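PDB 6KSU: Alpha/beta hydrolase from Streptomyces albidoflavus, which probably catalyses the macrolactamization of non-ribosomal peptides, as a stand-alone cyclase of the penicillin-binding protein type. Local coordinates for residues A[84-89]-A[174-179]. Numbering follows the deposited sequence.
Sequences VTKFLT and YSNTGY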
loop_
_atom_site.group_PDB
_atom_site.type_symbol
_atom_site.label_atom_id
_atom_site.label_comp_id
_atom_site.label_asym_id
_atom_site.label_seq_id
_atom_site.Cartn_x
_atom_site.Cartn_y
_atom_site.Cartn_z
ATOM N N VAL A 84 0.504 0.698 4.416
ATOM C CA VAL A 84 -0.765 0.313 5.031
ATOM C C VAL A 84 -1.395 1.535 5.702
ATOM O O VAL A 84 -2.615 1.573 5.892
ATOM C CB VAL A 84 -0.588 -0.900 6.001
ATOM C CG1 VAL A 84 -1.907 -1.280 6.714
ATOM C CG2 VAL A 84 -0.056 -2.143 5.245
ATOM N N THR A 85 -0.587 2.572 5.986
ATOM C CA THR A 85 -1.100 3.846 6.488
ATOM C C THR A 85 -2.249 4.393 5.634
ATOM O O THR A 85 -3.123 5.115 6.141
ATOM C CB THR A 85 0.055 4.866 6.542
ATOM O OG1 THR A 85 1.112 4.384 7.395
ATOM C CG2 THR A 85 -0.433 6.227 7.073
ATOM N N LYS A 86 -2.249 4.087 4.331
ATOM C CA LYS A 86 -3.254 4.653 3.428
ATOM C C LYS A 86 -4.656 4.185 3.790
ATOM O O LYS A 86 -5.642 4.884 3.514
ATOM C CB LYS A 86 -2.926 4.268 1.976
ATOM C CG LYS A 86 -1.722 4.975 1.445
ATOM C CD LYS A 86 -1.299 4.414 0.100
ATOM C CE LYS A 86 -0.221 5.301 -0.475
ATOM N NZ LYS A 86 1.107 4.986 0.132
ATOM N N PHE A 87 -4.773 3.003 4.382
ATOM C CA PHE A 87 -6.087 2.533 4.799
ATOM C C PHE A 87 -6.631 3.374 5.955
ATOM O O PHE A 87 -7.831 3.630 6.022
ATOM C CB PHE A 87 -5.986 1.045 5.136
ATOM C CG PHE A 87 -7.198 0.459 5.806
ATOM C CD1 PHE A 87 -8.359 0.225 5.099
ATOM C CD2 PHE A 87 -7.132 0.056 7.128
ATOM C CE1 PHE A 87 -9.476 -0.354 5.707
ATOM C CE2 PHE A 87 -8.240 -0.520 7.747
ATOM C CZ PHE A 87 -9.415 -0.719 7.031
ATOM N N LEU A 88 -5.765 3.874 6.826
ATOM C CA LEU A 88 -6.260 4.693 7.931
ATOM C C LEU A 88 -6.512 6.119 7.478
ATOM O O LEU A 88 -7.511 6.734 7.876
ATOM C CB LEU A 88 -5.268 4.636 9.086
ATOM C CG LEU A 88 -5.285 3.148 9.439
ATOM C CD1 LEU A 88 -3.922 2.505 9.231
ATOM C CD2 LEU A 88 -5.802 2.930 10.829
ATOM N N THR A 89 -5.637 6.633 6.612
ATOM C CA THR A 89 -5.876 7.920 5.977
ATOM C C THR A 89 -7.186 7.904 5.198
ATOM O O THR A 89 -7.984 8.851 5.276
ATOM C CB THR A 89 -4.702 8.266 5.063
ATOM O OG1 THR A 89 -3.613 8.691 5.882
ATOM C CG2 THR A 89 -5.093 9.405 4.079
ATOM N N TYR A 174 -0.422 4.011 -8.904
ATOM C CA TYR A 174 -0.210 4.128 -7.467
ATOM C C TYR A 174 0.606 5.376 -7.157
ATOM O O TYR A 174 1.565 5.695 -7.862
ATOM C CB TYR A 174 0.500 2.883 -6.955
ATOM C CG TYR A 174 0.540 2.723 -5.457
ATOM C CD1 TYR A 174 -0.303 1.809 -4.809
ATOM C CD2 TYR A 174 1.435 3.450 -4.681
ATOM C CE1 TYR A 174 -0.253 1.627 -3.420
ATOM C CE2 TYR A 174 1.489 3.266 -3.273
ATOM C CZ TYR A 174 0.640 2.359 -2.664
ATOM O OH TYR A 174 0.693 2.180 -1.300
ATOM N N SER A 175 0.223 6.086 -6.097
ATOM C CA SER A 175 0.793 7.410 -5.842
ATOM C C SER A 175 0.823 7.669 -4.336
ATOM O O SER A 175 -0.223 7.837 -3.711
ATOM C CB SER A 175 -0.010 8.491 -6.582
ATOM O OG SER A 175 0.431 9.791 -6.233
ATOM N N ASN A 176 2.021 7.672 -3.752
ATOM C CA ASN A 176 2.173 8.141 -2.383
ATOM C C ASN A 176 1.817 9.613 -2.281
ATOM O O ASN A 176 1.216 10.060 -1.295
ATOM C CB ASN A 176 3.618 7.905 -1.915
ATOM C CG ASN A 176 3.939 6.436 -1.727
ATOM O OD1 ASN A 176 3.204 5.723 -1.057
ATOM N ND2 ASN A 176 5.023 5.974 -2.339
ATOM N N THR A 177 2.209 10.385 -3.292
ATOM C CA THR A 177 1.935 11.814 -3.315
ATOM C C THR A 177 0.441 12.089 -3.342
ATOM O O THR A 177 -0.034 13.053 -2.726
ATOM C CB THR A 177 2.622 12.424 -4.533
ATOM O OG1 THR A 177 4.001 12.030 -4.524
ATOM C CG2 THR A 177 2.508 13.947 -4.524
ATOM N N GLY A 178 -0.316 11.253 -4.049
ATOM C CA GLY A 178 -1.758 11.399 -4.016
ATOM C C GLY A 178 -2.301 11.358 -2.600
ATOM O O GLY A 178 -3.203 12.124 -2.241
ATOM N N TYR A 179 -1.735 10.493 -1.763
ATOM C CA TYR A 179 -2.244 10.429 -0.409
ATOM C C TYR A 179 -1.680 11.545 0.451
ATOM O O TYR A 179 -2.369 12.024 1.354
ATOM C CB TYR A 179 -1.979 9.055 0.190
ATOM C CG TYR A 179 -3.162 8.129 -0.025
ATOM C CD1 TYR A 179 -3.958 7.721 1.047
ATOM C CD2 TYR A 179 -3.500 7.684 -1.305
ATOM C CE1 TYR A 179 -5.039 6.883 0.855
ATOM C CE2 TYR A 179 -4.597 6.843 -1.506
ATOM C CZ TYR A 179 -5.351 6.446 -0.414
ATOM O OH TYR A 179 -6.423 5.616 -0.586
#
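K86 NZ is gripped by three oxygens. It donates to N176 OD1 at 2.5 Å, the shorter of its two bonds across the contact, with the amine in the carbonyl plane and a C=O...N angle of 158°. K86 NZ also makes a weak bond of 3.2 Å to Y174 OH, and a third goes to the backbone oxygen of A254, outside the two segments. The lysine is nearly extended as far as CE, then bends at its last torsion (chi4 80°), which swings the amine toward the amide of N176, whose side chain crosses it at about a right angle. Y174 comes from the opposite direction; its OH also lies 3.3 Å from K86 CD, while H134 stacks on its ring. Farther back, the lysine stem lies over one face of the Y179 ring: K86 CG makes a CH-pi contact 3.8 Å from the centroid, displaced toward the rim, and K86 CB sits 3.5 Å from Y179 CE1. T89 CG2 touches Y179 CD1 at 3.6 Å, and Y179 OH is tied to the backbone oxygen of L132. S175 N-caps helix 176-189, S175 OG accepting from G178 N at 2.7 Å. The Y179 face holds the base of the buried lysine, while the three oxygens set the position of its amine. S83 and K86, near the beginning of helix 85-98, would form an SxxK motif, and Y174-S175-N176 fits the YxN pattern and would supply the second hydroxyl on the lysine. This pairing, brought together where the two helices begin, is characteristic of the active site of class C beta-lactamases and related penicillin-binding proteins.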